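Local coordinates for carbon monoxide oxidation system transcription regulator CooA-1 (PDB 6CPB), which senses carbon monoxide through a heme and probably acts as a DNA-binding transcription regulator of the CRP family, represented by its dimeric N-terminal heme domain, at residues N43-V48 against T94-F99; L47-R52 against D88-Y93; R52-L57 against F82-E87; G72-T77 against P107-N112. All blocks are in the same frame, centred on the assembly; numbering follows the deposited sequence. Where two conformers were deposited one is given.

Contact 1: N43-V48 against T94-F99; sequences NLVFLV and TDIRNF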
loop_
_atom_site.group_PDB
_atom_site.type_symbol
_atom_site.label_atom_id
_atom_site.label_comp_id
_atom_site.label_asym_id
_atom_site.label_seq_id
_atom_site.Cartn_x
_atom_site.Cartn_y
_atom_site.Cartn_z
ATOM N N ASN A 43 5.625 15.935 -4.086
ATOM C CA ASN A 43 4.888 14.676 -4.037
ATOM C C ASN A 43 5.110 13.975 -5.373
ATOM O O ASN A 43 4.570 14.386 -6.407
ATOM C CB ASN A 43 3.410 14.939 -3.774
ATOM C CG ASN A 43 2.670 13.683 -3.419
ATOM O OD1 ASN A 43 3.136 12.587 -3.717
ATOM N ND2 ASN A 43 1.523 13.826 -2.763
ATOM N N LEU A 44 5.948 12.949 -5.354
ATOM C CA LEU A 44 6.454 12.325 -6.559
ATOM C C LEU A 44 6.307 10.815 -6.465
ATOM O O LEU A 44 6.305 10.234 -5.374
ATOM C CB LEU A 44 7.962 12.613 -6.717
ATOM C CG LEU A 44 8.497 14.029 -6.611
ATOM C CD1 LEU A 44 10.012 13.931 -6.475
ATOM C CD2 LEU A 44 8.096 14.838 -7.833
ATOM N N VAL A 45 6.226 10.185 -7.631
ATOM C CA VAL A 45 6.287 8.740 -7.781
ATOM C C VAL A 45 7.576 8.422 -8.513
ATOM O O VAL A 45 7.909 9.091 -9.493
ATOM C CB VAL A 45 5.062 8.242 -8.567
ATOM C CG1 VAL A 45 5.195 6.784 -8.925
ATOM C CG2 VAL A 45 3.802 8.504 -7.756
ATOM N N PHE A 46 8.312 7.430 -8.029
ATOM C CA PHE A 46 9.558 7.044 -8.669
ATOM C C PHE A 46 9.634 5.543 -8.867
ATOM O O PHE A 46 9.165 4.764 -8.036
ATOM C CB PHE A 46 10.792 7.552 -7.912
ATOM C CG PHE A 46 11.046 6.846 -6.613
ATOM C CD1 PHE A 46 10.447 7.282 -5.448
ATOM C CD2 PHE A 46 11.881 5.733 -6.564
ATOM C CE1 PHE A 46 10.683 6.612 -4.241
ATOM C CE2 PHE A 46 12.112 5.066 -5.382
ATOM C CZ PHE A 46 11.521 5.503 -4.220
ATOM N N LEU A 47 10.251 5.169 -9.982
ATOM C CA LEU A 47 10.444 3.799 -10.421
ATOM C C LEU A 47 11.945 3.515 -10.428
ATOM O O LEU A 47 12.715 4.305 -10.974
ATOM C CB LEU A 47 9.865 3.690 -11.848
ATOM C CG LEU A 47 10.004 2.402 -12.635
ATOM C CD1 LEU A 47 9.579 1.180 -11.816
ATOM C CD2 LEU A 47 9.166 2.527 -13.901
ATOM N N VAL A 48 12.355 2.398 -9.829
ATOM C CA VAL A 48 13.754 1.979 -9.887
ATOM C C VAL A 48 14.011 1.366 -11.260
ATOM O O VAL A 48 13.526 0.276 -11.571
ATOM C CB VAL A 48 14.106 0.995 -8.767
ATOM C CG1 VAL A 48 15.588 0.654 -8.825
ATOM C CG2 VAL A 48 13.757 1.574 -7.409
ATOM N N THR A 94 8.100 11.173 -11.587
ATOM C CA THR A 94 7.147 12.168 -12.069
ATOM C C THR A 94 6.269 12.601 -10.901
ATOM O O THR A 94 6.211 11.938 -9.877
ATOM C CB THR A 94 6.331 11.617 -13.249
ATOM O OG1 THR A 94 5.662 12.690 -13.919
ATOM C CG2 THR A 94 5.284 10.606 -12.817
ATOM N N ASP A 95 5.593 13.733 -11.055
ATOM C CA ASP A 95 4.723 14.204 -9.986
ATOM C C ASP A 95 3.480 13.327 -9.876
ATOM O O ASP A 95 3.028 12.725 -10.855
ATOM C CB ASP A 95 4.302 15.648 -10.233
ATOM C CG ASP A 95 3.527 15.805 -11.515
ATOM O OD1 ASP A 95 4.168 15.898 -12.581
ATOM O OD2 ASP A 95 2.278 15.793 -11.462
ATOM N N ILE A 96 2.910 13.278 -8.667
ATOM C CA ILE A 96 1.821 12.341 -8.383
ATOM C C ILE A 96 0.616 12.567 -9.295
ATOM O O ILE A 96 -0.004 11.603 -9.757
ATOM C CB ILE A 96 1.446 12.369 -6.887
ATOM C CG1 ILE A 96 0.491 11.213 -6.570
ATOM C CG2 ILE A 96 0.840 13.721 -6.487
ATOM C CD1 ILE A 96 0.194 11.038 -5.104
ATOM N N ARG A 97 0.245 13.824 -9.557
ATOM C CA ARG A 97 -0.909 14.047 -10.427
ATOM C C ARG A 97 -0.676 13.445 -11.805
ATOM O O ARG A 97 -1.571 12.813 -12.387
ATOM C CB ARG A 97 -1.187 15.545 -10.566
ATOM C CG ARG A 97 -1.804 16.210 -9.349
ATOM C CD ARG A 97 -2.114 17.672 -9.655
ATOM N NE ARG A 97 -2.624 18.396 -8.493
ATOM C CZ ARG A 97 -3.902 18.438 -8.128
ATOM N NH1 ARG A 97 -4.827 17.788 -8.825
ATOM N NH2 ARG A 97 -4.259 19.130 -7.055
ATOM N N ASN A 98 0.509 13.656 -12.364
ATOM C CA ASN A 98 0.800 13.082 -13.664
ATOM C C ASN A 98 0.767 11.565 -13.598
ATOM O O ASN A 98 0.255 10.904 -14.509
ATOM C CB ASN A 98 2.143 13.577 -14.179
ATOM C CG ASN A 98 2.363 13.214 -15.619
ATOM O OD1 ASN A 98 1.480 13.415 -16.470
ATOM N ND2 ASN A 98 3.527 12.668 -15.913
ATOM N N PHE A 99 1.326 10.996 -12.532
ATOM C CA PHE A 99 1.292 9.549 -12.376
ATOM C C PHE A 99 -0.139 9.020 -12.362
ATOM O O PHE A 99 -0.438 8.001 -12.989
ATOM C CB PHE A 99 2.019 9.122 -11.110
ATOM C CG PHE A 99 2.041 7.650 -10.951
ATOM C CD1 PHE A 99 2.817 6.873 -11.798
ATOM C CD2 PHE A 99 1.231 7.024 -10.028
ATOM C CE1 PHE A 99 2.826 5.502 -11.686
ATOM C CE2 PHE A 99 1.248 5.629 -9.905
ATOM C CZ PHE A 99 2.043 4.880 -10.730
#
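With CG1 anti to its backbone N (chi1 171°), Val45 turns both methyls onto the ring of Phe99, whose own CG is likewise anti to N (chi1 -178°). The contact lies in the beta roll of the cyclic nucleotide-binding fold, where the antiparallel strand pair 44-48 and 94-95 gives way to the helix beginning at Ile96. Val45 CG1 sits over one face of the Phe99 ring, 3.7 Å from its centroid, in a CH-pi contact close to the ring normal, while CG2 meets the CG-CD2 side of the ring. The two side chains cross at about a right angle, and Met113 of helix 108-135 and Ile74 of strand 74-76 pack against both. Backbone bonds fix the register: Val45 N reaches Thr94 O at 2.8 Å, nearly along the C=O axis, and Thr94 N returns the bond to Val45 O. The third bond runs from Ile96 N to Asn43 O at 3.0 Å, so the first helical residue still hydrogen-bonds to the residue just ahead of strand 44-48. Asn43, CG anti to N, lays its amide across Ile96, CG2 of the isoleucine lying 3.6 Å from Asn43 CG. The same asparagine touches His78, an axial ligand of the heme iron in this protein, although no heme is bound to this chain here. Asp95 is the N-cap: its CG stands in the crowded position between N and C (chi1 61°). Asp95 OD2 accepts Asn98 N at 2.9 Å, the donor lying above the carboxylate plane. Asn98 ND2 in turn donates to Thr94 OG1 at 2.9 Å, with the hydroxyl oxygen in its amide plane.

Contact 2: L47-R52 against D88-Y93; sequences LVKSGR and DTTILY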
loop_
_atom_site.group_PDB
_atom_site.type_symbol
_atom_site.label_atom_id
_atom_site.label_comp_id
_atom_site.label_asym_id
_atom_site.label_seq_id
_atom_site.Cartn_x
_atom_site.Cartn_y
_atom_site.Cartn_z
ATOM N N LEU A 47 10.251 5.169 -9.982
ATOM C CA LEU A 47 10.444 3.799 -10.421
ATOM C C LEU A 47 11.945 3.515 -10.428
ATOM O O LEU A 47 12.715 4.305 -10.974
ATOM C CB LEU A 47 9.865 3.690 -11.848
ATOM C CG LEU A 47 10.004 2.402 -12.635
ATOM C CD1 LEU A 47 9.579 1.180 -11.816
ATOM C CD2 LEU A 47 9.166 2.527 -13.901
ATOM N N VAL A 48 12.355 2.398 -9.829
ATOM C CA VAL A 48 13.754 1.979 -9.887
ATOM C C VAL A 48 14.011 1.366 -11.260
ATOM O O VAL A 48 13.526 0.276 -11.571
ATOM C CB VAL A 48 14.106 0.995 -8.767
ATOM C CG1 VAL A 48 15.588 0.654 -8.825
ATOM C CG2 VAL A 48 13.757 1.574 -7.409
ATOM N N LYS A 49 14.764 2.077 -12.094
ATOM C CA LYS A 49 15.102 1.574 -13.420
ATOM C C LYS A 49 16.252 0.572 -13.363
ATOM O O LYS A 49 16.235 -0.452 -14.051
ATOM C CB LYS A 49 15.456 2.755 -14.328
ATOM C CG LYS A 49 15.890 2.372 -15.731
ATOM C CD LYS A 49 16.096 3.601 -16.594
ATOM C CE LYS A 49 16.662 3.245 -17.958
ATOM N NZ LYS A 49 16.730 4.460 -18.814
ATOM N N SER A 50 17.259 0.858 -12.548
ATOM C CA SER A 50 18.362 -0.059 -12.308
ATOM C C SER A 50 18.879 0.204 -10.904
ATOM O O SER A 50 18.763 1.317 -10.388
ATOM C CB SER A 50 19.478 0.118 -13.340
ATOM O OG SER A 50 20.002 1.426 -13.295
ATOM N N GLY A 51 19.447 -0.829 -10.285
ATOM C CA GLY A 51 19.949 -0.717 -8.932
ATOM C C GLY A 51 18.980 -1.259 -7.911
ATOM O O GLY A 51 18.235 -2.199 -8.182
ATOM N N ARG A 52 19.027 -0.708 -6.706
ATOM C CA ARG A 52 18.332 -1.296 -5.569
ATOM C C ARG A 52 18.293 -0.230 -4.490
ATOM O O ARG A 52 19.308 0.433 -4.254
ATOM C CB ARG A 52 19.101 -2.525 -5.086
ATOM C CG ARG A 52 18.411 -3.301 -3.988
ATOM C CD ARG A 52 19.095 -4.635 -3.792
ATOM N NE ARG A 52 20.425 -4.432 -3.240
ATOM C CZ ARG A 52 20.888 -4.968 -2.114
ATOM N NH1 ARG A 52 20.147 -5.793 -1.388
ATOM N NH2 ARG A 52 22.118 -4.679 -1.730
ATOM N N ASP A 88 24.734 1.569 -6.982
ATOM C CA ASP A 88 24.471 2.591 -7.986
ATOM C C ASP A 88 23.090 2.348 -8.590
ATOM O O ASP A 88 22.759 1.229 -8.991
ATOM C CB ASP A 88 25.541 2.546 -9.074
ATOM C CG ASP A 88 26.905 3.015 -8.586
ATOM O OD1 ASP A 88 27.017 3.505 -7.437
ATOM O OD2 ASP A 88 27.872 2.872 -9.357
ATOM N N THR A 89 22.283 3.406 -8.649
ATOM C CA THR A 89 20.863 3.302 -8.967
ATOM C C THR A 89 20.451 4.424 -9.912
ATOM O O THR A 89 20.913 5.560 -9.775
ATOM C CB THR A 89 20.062 3.378 -7.657
ATOM O OG1 THR A 89 20.296 2.204 -6.888
ATOM C CG2 THR A 89 18.569 3.505 -7.884
ATOM N N THR A 90 19.574 4.098 -10.858
ATOM C CA THR A 90 18.887 5.092 -11.672
ATOM C C THR A 90 17.399 4.969 -11.424
ATOM O O THR A 90 16.861 3.863 -11.413
ATOM C CB THR A 90 19.178 4.877 -13.163
ATOM O OG1 THR A 90 20.580 5.054 -13.391
ATOM C CG2 THR A 90 18.419 5.865 -14.036
ATOM N N ILE A 91 16.745 6.113 -11.248
ATOM C CA ILE A 91 15.295 6.163 -11.109
ATOM C C ILE A 91 14.689 7.005 -12.221
ATOM O O ILE A 91 15.337 7.870 -12.813
ATOM C CB ILE A 91 14.817 6.697 -9.752
ATOM C CG1 ILE A 91 15.012 8.215 -9.659
ATOM C CG2 ILE A 91 15.484 5.937 -8.612
ATOM C CD1 ILE A 91 14.542 8.822 -8.343
ATOM N N LEU A 92 13.411 6.734 -12.476
ATOM C CA LEU A 92 12.526 7.594 -13.252
ATOM C C LEU A 92 11.483 8.140 -12.288
ATOM O O LEU A 92 10.932 7.378 -11.493
ATOM C CB LEU A 92 11.831 6.792 -14.359
ATOM C CG LEU A 92 12.749 6.254 -15.453
ATOM C CD1 LEU A 92 11.930 5.471 -16.467
ATOM C CD2 LEU A 92 13.523 7.378 -16.145
ATOM N N TYR A 93 11.191 9.442 -12.356
ATOM C CA TYR A 93 10.205 10.017 -11.445
ATOM C C TYR A 93 9.296 11.018 -12.145
ATOM O O TYR A 93 9.670 11.641 -13.140
ATOM C CB TYR A 93 10.858 10.673 -10.214
ATOM C CG TYR A 93 11.741 11.861 -10.511
ATOM C CD1 TYR A 93 13.074 11.685 -10.809
ATOM C CD2 TYR A 93 11.249 13.157 -10.471
ATOM C CE1 TYR A 93 13.898 12.752 -11.061
ATOM C CE2 TYR A 93 12.073 14.240 -10.713
ATOM C CZ TYR A 93 13.392 14.023 -11.022
ATOM O OH TYR A 93 14.235 15.076 -11.274
HETATM O O HOH W 1 22.219 1.225 -11.707
#
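Lys49 and Thr90 lie side by side and point the same way, the extended lysine chain bringing its CD to 4.1 Å from Thr90 CG2. The ammonium group continues to a salt bridge with Glu26 on strand 25-29, whose side chain also packs on Thr90. Ser50 approaches Thr90 with its hydroxyl: OG occupies the crowded position between N and C (chi1 60°) and comes 3.6 Å from Thr90 CB. A water joins Ser50 OG to Asp88 O, donating to that carbonyl. Thr89 holds OG1 beside its own backbone N (chi1 -69°), where it accepts Arg52 N at 3.2 Å; the same hydroxyl pairs with Glu87 O, so it ties the start of strand 52-59 to the chain just before its own strand. Gly51, at positive phi (99°), brings its CA to 3.4 Å from Asp88 O and packs close to Thr89 OG1. Farther along, Leu47 and Leu92 form a hydrogen-bonded antiparallel pair on the face shared with Thr90 and Ser50, touching through their CB atoms, while Val48 and Ile91 occupy the other face. Leu47 N to Leu92 O, at 2.8 Å and nearly along the C=O axis, is matched by the return bond from Leu92 N. Thr90 O is gripped twice: Lys49 N approaches at 2.8 Å in a bent bond and Ser50 N at 3.2 Å on a lone pair, both in the carbonyl plane. Two residues thus face one, the classic beta bulge, set where the chain turns a corner between the two sheets of the beta roll.

Contact 3: R52-L57 against F82-E87; sequences RVRVYL and FIQAME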
loop_
_atom_site.group_PDB
_atom_site.type_symbol
_atom_site.label_atom_id
_atom_site.label_comp_id
_atom_site.label_asym_id
_atom_site.label_seq_id
_atom_site.Cartn_x
_atom_site.Cartn_y
_atom_site.Cartn_z
ATOM N N ARG A 52 19.027 -0.708 -6.706
ATOM C CA ARG A 52 18.332 -1.296 -5.569
ATOM C C ARG A 52 18.293 -0.230 -4.490
ATOM O O ARG A 52 19.308 0.433 -4.254
ATOM C CB ARG A 52 19.101 -2.525 -5.086
ATOM C CG ARG A 52 18.411 -3.301 -3.988
ATOM C CD ARG A 52 19.095 -4.635 -3.792
ATOM N NE ARG A 52 20.425 -4.432 -3.240
ATOM C CZ ARG A 52 20.888 -4.968 -2.114
ATOM N NH1 ARG A 52 20.147 -5.793 -1.388
ATOM N NH2 ARG A 52 22.118 -4.679 -1.730
ATOM N N VAL A 53 17.135 -0.051 -3.853
ATOM C CA VAL A 53 16.994 0.977 -2.830
ATOM C C VAL A 53 16.368 0.395 -1.570
ATOM O O VAL A 53 15.622 -0.588 -1.606
ATOM C CB VAL A 53 16.202 2.212 -3.309
ATOM C CG1 VAL A 53 16.813 2.798 -4.575
ATOM C CG2 VAL A 53 14.763 1.878 -3.529
ATOM N N ARG A 54 16.676 1.040 -0.449
ATOM C CA ARG A 54 16.166 0.664 0.855
ATOM C C ARG A 54 15.223 1.750 1.335
ATOM O O ARG A 54 15.596 2.924 1.365
ATOM C CB ARG A 54 17.340 0.502 1.827
ATOM C CG ARG A 54 16.963 -0.046 3.188
ATOM C CD ARG A 54 18.183 -0.320 4.048
ATOM N NE ARG A 54 18.895 0.903 4.414
ATOM C CZ ARG A 54 18.774 1.542 5.577
ATOM N NH1 ARG A 54 17.966 1.102 6.530
ATOM N NH2 ARG A 54 19.486 2.636 5.795
ATOM N N VAL A 55 14.030 1.343 1.749
ATOM C CA VAL A 55 13.048 2.228 2.361
ATOM C C VAL A 55 13.132 1.999 3.861
ATOM O O VAL A 55 13.110 0.849 4.312
ATOM C CB VAL A 55 11.631 1.923 1.846
ATOM C CG1 VAL A 55 10.634 2.882 2.447
ATOM C CG2 VAL A 55 11.585 1.992 0.326
ATOM N N TYR A 56 13.243 3.075 4.636
ATOM C CA TYR A 56 13.443 2.914 6.069
ATOM C C TYR A 56 12.873 4.092 6.845
ATOM O O TYR A 56 12.563 5.157 6.294
ATOM C CB TYR A 56 14.932 2.717 6.397
ATOM C CG TYR A 56 15.840 3.888 6.113
ATOM C CD1 TYR A 56 16.337 4.114 4.838
ATOM C CD2 TYR A 56 16.234 4.745 7.122
ATOM C CE1 TYR A 56 17.189 5.161 4.578
ATOM C CE2 TYR A 56 17.099 5.808 6.869
ATOM C CZ TYR A 56 17.573 6.010 5.597
ATOM O OH TYR A 56 18.417 7.070 5.317
ATOM N N LEU A 57 12.720 3.867 8.149
ATOM C CA LEU A 57 12.325 4.894 9.098
ATOM C C LEU A 57 13.496 5.137 10.040
ATOM O O LEU A 57 14.108 4.191 10.525
ATOM C CB LEU A 57 11.094 4.428 9.895
ATOM C CG LEU A 57 10.536 5.254 11.064
ATOM C CD1 LEU A 57 9.095 4.878 11.342
ATOM C CD2 LEU A 57 11.318 5.029 12.370
ATOM N N PHE A 82 12.356 7.408 4.547
ATOM C CA PHE A 82 13.634 7.654 3.907
ATOM C C PHE A 82 13.870 6.587 2.853
ATOM O O PHE A 82 13.437 5.443 2.998
ATOM C CB PHE A 82 14.783 7.520 4.926
ATOM C CG PHE A 82 14.814 8.575 6.011
ATOM C CD1 PHE A 82 13.994 8.495 7.122
ATOM C CD2 PHE A 82 15.703 9.630 5.928
ATOM C CE1 PHE A 82 14.058 9.474 8.122
ATOM C CE2 PHE A 82 15.758 10.598 6.906
ATOM C CZ PHE A 82 14.945 10.513 8.007
ATOM N N ILE A 83 14.596 6.962 1.806
ATOM C CA ILE A 83 14.947 6.046 0.727
ATOM C C ILE A 83 16.421 6.235 0.407
ATOM O O ILE A 83 16.853 7.359 0.132
ATOM C CB ILE A 83 14.077 6.252 -0.528
ATOM C CG1 ILE A 83 12.581 6.045 -0.200
ATOM C CG2 ILE A 83 14.471 5.251 -1.606
ATOM C CD1 ILE A 83 11.799 7.282 -0.161
ATOM N N GLN A 84 17.181 5.136 0.433
ATOM C CA GLN A 84 18.628 5.140 0.234
ATOM C C GLN A 84 19.044 4.138 -0.839
ATOM O O GLN A 84 18.538 3.018 -0.889
ATOM C CB GLN A 84 19.327 4.789 1.554
ATOM C CG GLN A 84 20.839 4.663 1.438
ATOM C CD GLN A 84 21.462 4.261 2.733
ATOM O OE1 GLN A 84 21.017 3.306 3.370
ATOM N NE2 GLN A 84 22.486 4.989 3.149
ATOM N N ALA A 85 20.006 4.525 -1.671
ATOM C CA ALA A 85 20.541 3.606 -2.672
ATOM C C ALA A 85 21.438 2.558 -2.013
ATOM O O ALA A 85 22.333 2.893 -1.233
ATOM C CB ALA A 85 21.344 4.382 -3.709
ATOM N N MET A 86 21.225 1.292 -2.356
ATOM C CA MET A 86 22.046 0.201 -1.844
ATOM C C MET A 86 23.172 -0.165 -2.797
ATOM O O MET A 86 24.087 -0.908 -2.428
ATOM C CB MET A 86 21.174 -1.026 -1.573
ATOM C CG MET A 86 20.115 -0.751 -0.535
ATOM S SD MET A 86 19.170 -2.201 -0.039
ATOM C CE MET A 86 20.352 -2.971 1.050
ATOM N N GLU A 87 23.111 0.350 -4.013
ATOM C CA GLU A 87 24.136 0.234 -5.039
ATOM C C GLU A 87 23.868 1.388 -5.993
ATOM O O GLU A 87 22.863 2.091 -5.860
ATOM C CB GLU A 87 24.038 -1.100 -5.769
ATOM C CG GLU A 87 22.692 -1.337 -6.344
ATOM C CD GLU A 87 22.286 -2.785 -6.374
ATOM O OE1 GLU A 87 22.395 -3.445 -5.318
ATOM O OE2 GLU A 87 21.804 -3.232 -7.443
HETATM O O HOH W 2 24.234 -3.942 -3.538
#
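Tyr56 is sandwiched between Phe82 and Arg54 on one face of an antiparallel strand pair in the beta roll of the cyclic nucleotide-binding fold. Phe82 CB lies over one face of the tyrosine ring, 3.3 Å from its centroid in a CH-pi contact. The phenyl ring itself is slid outward, so the two rings are nearly parallel, at 17°, but barely overlap. On the opposite ring face Arg54 spreads its guanidinium, with NH2 3.5 Å above the ring plane and over its centre. The tyrosine CG stands in the crowded position between N and C (chi1 66°) and the arginine bends at chi3 (66°), which brings the groups together. Gln84, extended alongside Arg54, brings OE1 to the guanidinium edge, where Arg54 NH2 donates at 2.9 Å and NE adds a weak bond. Arg54 NH1 turns to Glu63 in a salt bridge and to Thr65, while Gln84 NE2 donates to Lys32 O; together these would hold both flat groups against rotation. Four strand residues set the register, Arg54 with Gln84 and Tyr56 with Phe82 each exchanging two backbone bonds. The other face is apolar: Val53, Val55, Ile83 and Ala85 point inward, with Val53 CB 3.9 Å from Ile83 CG2 and Phe75 packing on Val55 and Ile83. Where the strands part, Met86 N still donates to Arg52 O at 2.8 Å, and the Met86 CE methyl lies over one face of the Arg52 guanidinium. Arg52 NE makes a salt bridge to Glu87 OE1 at 3.0 Å; a water accepts from Arg52 NH2 and donates to that same carboxylate oxygen and to Met86 O.

Contact 4: G72-T77 against P107-N112; sequences GDIFCT and PAFSLN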
loop_
_atom_site.group_PDB
_atom_site.type_symbol
_atom_site.label_atom_id
_atom_site.label_comp_id
_atom_site.label_asym_id
_atom_site.label_seq_id
_atom_site.Cartn_x
_atom_site.Cartn_y
_atom_site.Cartn_z
ATOM N N GLY A 72 12.617 -2.315 -11.171
ATOM C CA GLY A 72 11.263 -2.628 -11.572
ATOM C C GLY A 72 10.224 -2.416 -10.500
ATOM O O GLY A 72 9.049 -2.687 -10.752
ATOM N N ASP A 73 10.615 -1.933 -9.326
ATOM C CA ASP A 73 9.677 -1.566 -8.272
ATOM C C ASP A 73 9.471 -0.055 -8.229
ATOM O O ASP A 73 10.365 0.732 -8.556
ATOM C CB ASP A 73 10.169 -2.015 -6.890
ATOM C CG ASP A 73 10.021 -3.503 -6.644
ATOM O OD1 ASP A 73 9.078 -4.128 -7.161
ATOM O OD2 ASP A 73 10.841 -4.045 -5.856
ATOM N N ILE A 74 8.274 0.340 -7.796
ATOM C CA ILE A 74 7.843 1.734 -7.769
ATOM C C ILE A 74 7.420 2.123 -6.356
ATOM O O ILE A 74 6.917 1.297 -5.591
ATOM C CB ILE A 74 6.690 1.911 -8.798
ATOM C CG1 ILE A 74 6.505 3.369 -9.227
ATOM C CG2 ILE A 74 5.393 1.339 -8.294
ATOM C CD1 ILE A 74 5.618 3.516 -10.449
ATOM N N PHE A 75 7.626 3.390 -6.011
ATOM C CA PHE A 75 7.258 3.919 -4.695
ATOM C C PHE A 75 7.041 5.429 -4.847
ATOM O O PHE A 75 6.900 5.931 -5.966
ATOM C CB PHE A 75 8.289 3.463 -3.643
ATOM C CG PHE A 75 7.928 3.804 -2.203
ATOM C CD1 PHE A 75 6.659 3.571 -1.686
ATOM C CD2 PHE A 75 8.883 4.366 -1.376
ATOM C CE1 PHE A 75 6.354 3.920 -0.380
ATOM C CE2 PHE A 75 8.588 4.694 -0.073
ATOM C CZ PHE A 75 7.324 4.461 0.429
ATOM N N CYS A 76 6.979 6.160 -3.733
ATOM C CA CYS A 76 6.593 7.554 -3.796
ATOM C C CYS A 76 7.076 8.274 -2.548
ATOM O O CYS A 76 7.377 7.658 -1.518
ATOM C CB CYS A 76 5.078 7.671 -3.908
ATOM S SG CYS A 76 4.193 6.749 -2.620
ATOM N N THR A 77 7.139 9.596 -2.661
ATOM C CA THR A 77 7.398 10.447 -1.512
ATOM C C THR A 77 6.076 10.714 -0.788
ATOM O O THR A 77 5.047 10.102 -1.085
ATOM C CB THR A 77 8.101 11.725 -1.942
ATOM O OG1 THR A 77 7.203 12.469 -2.769
ATOM C CG2 THR A 77 9.392 11.436 -2.684
ATOM N N PRO A 107 -2.414 1.041 -16.379
ATOM C CA PRO A 107 -2.556 0.649 -14.968
ATOM C C PRO A 107 -1.489 -0.309 -14.454
ATOM O O PRO A 107 -1.413 -0.508 -13.235
ATOM C CB PRO A 107 -3.954 0.015 -14.912
ATOM C CG PRO A 107 -4.319 -0.256 -16.284
ATOM C CD PRO A 107 -3.596 0.680 -17.166
ATOM N N ALA A 108 -0.653 -0.901 -15.308
ATOM C CA ALA A 108 0.391 -1.794 -14.808
ATOM C C ALA A 108 1.236 -1.137 -13.717
ATOM O O ALA A 108 1.606 -1.790 -12.732
ATOM C CB ALA A 108 1.281 -2.252 -15.956
ATOM N N PHE A 109 1.549 0.152 -13.863
ATOM C CA PHE A 109 2.368 0.829 -12.866
ATOM C C PHE A 109 1.725 0.749 -11.491
ATOM O O PHE A 109 2.417 0.636 -10.467
ATOM C CB PHE A 109 2.560 2.300 -13.244
ATOM C CG PHE A 109 3.353 2.529 -14.516
ATOM C CD1 PHE A 109 4.732 2.471 -14.513
ATOM C CD2 PHE A 109 2.719 2.860 -15.696
ATOM C CE1 PHE A 109 5.456 2.703 -15.670
ATOM C CE2 PHE A 109 3.433 3.079 -16.854
ATOM C CZ PHE A 109 4.803 3.010 -16.840
ATOM N N SER A 110 0.397 0.819 -11.444
ATOM C CA SER A 110 -0.290 0.828 -10.166
ATOM C C SER A 110 -0.304 -0.541 -9.513
ATOM O O SER A 110 -0.407 -0.625 -8.286
ATOM C CB SER A 110 -1.717 1.324 -10.351
ATOM O OG SER A 110 -2.548 0.366 -11.018
ATOM N N LEU A 111 -0.222 -1.621 -10.285
ATOM C CA LEU A 111 -0.240 -2.941 -9.670
ATOM C C LEU A 111 1.048 -3.223 -8.918
ATOM O O LEU A 111 1.031 -3.840 -7.848
ATOM C CB LEU A 111 -0.512 -4.018 -10.712
ATOM C CG LEU A 111 -1.966 -4.073 -11.208
ATOM C CD1 LEU A 111 -2.147 -5.167 -12.238
ATOM C CD2 LEU A 111 -2.949 -4.279 -10.062
ATOM N N ASN A 112 2.172 -2.768 -9.449
ATOM C CA ASN A 112 3.394 -2.886 -8.681
ATOM C C ASN A 112 3.337 -1.996 -7.450
ATOM O O ASN A 112 3.808 -2.386 -6.372
ATOM C CB ASN A 112 4.608 -2.561 -9.548
ATOM C CG ASN A 112 5.895 -2.690 -8.785
ATOM O OD1 ASN A 112 6.419 -1.713 -8.266
ATOM N ND2 ASN A 112 6.401 -3.908 -8.689
#
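One asparagine of the long helix 108-135 joins it to the edge of the beta roll: Asn112 bridges Asp73 and Ile74 with its amide, where strand 74-76 of the cyclic nucleotide-binding fold begins. CG is anti to the backbone N (chi1 -179°), which sends both polar ends of the amide across to the chain at the start of that strand. Asn112 OD1 accepts Ile74 N at 2.8 Å in the carbonyl plane, although the N-H...O angle of 137° leaves this bond bent. Asn112 ND2 donates to Asp73 OD1 at 3.1 Å, almost straight at 173°, using the anti lone pair of the carboxylate oxygen. Carboxylate and amide are nearly coplanar. Both groups have further partners: Asn112 ND2 also pairs with Thr6 OG1, Asp73 OD1 with Lys115 NZ in a salt bridge, and Asp73 OD2 with Glu70 N. With a lysine and two N-H donors around it, the buried Asp73 is probably stabilised as the anion. Beside this polar pair Ile74 packs on the helix, its CD1 4.3 Å from Phe109 CD1, and Phe99 packs on both. At the start of the helix Pro107 O takes two bonds from Ser110, through its N and its hydroxyl, while Ser110 OG also bonds Ser110 OG of the second subunit across the dimer interface. Ile74 CG2 lies 3.2 Å from Asn112 OD1.

Contacts 1 and 2 are successive portions of the same strand pair, 44-50 with 89-95, and share Leu47 and Val48; contact 3 belongs to the facing sheet and is nested within the loop that they close. These three are partly buried, whereas every touching residue of contact 4 is buried; it reaches the first sheet through strand 74-76, with Val48 bonded to Gly72 and Asp73. Apolar packing links the sheets, as where Phe46 meets Ile83 and Val48 meets Val53. The chemistry follows place: an aromatic CH-pi contact and a helix cap in contact 1, a bulge edged by exposed Lys49 and Asp88 in contact 2, charged and aromatic groups on the outer face of contact 3, and an amide-carboxylate pair in contact 4.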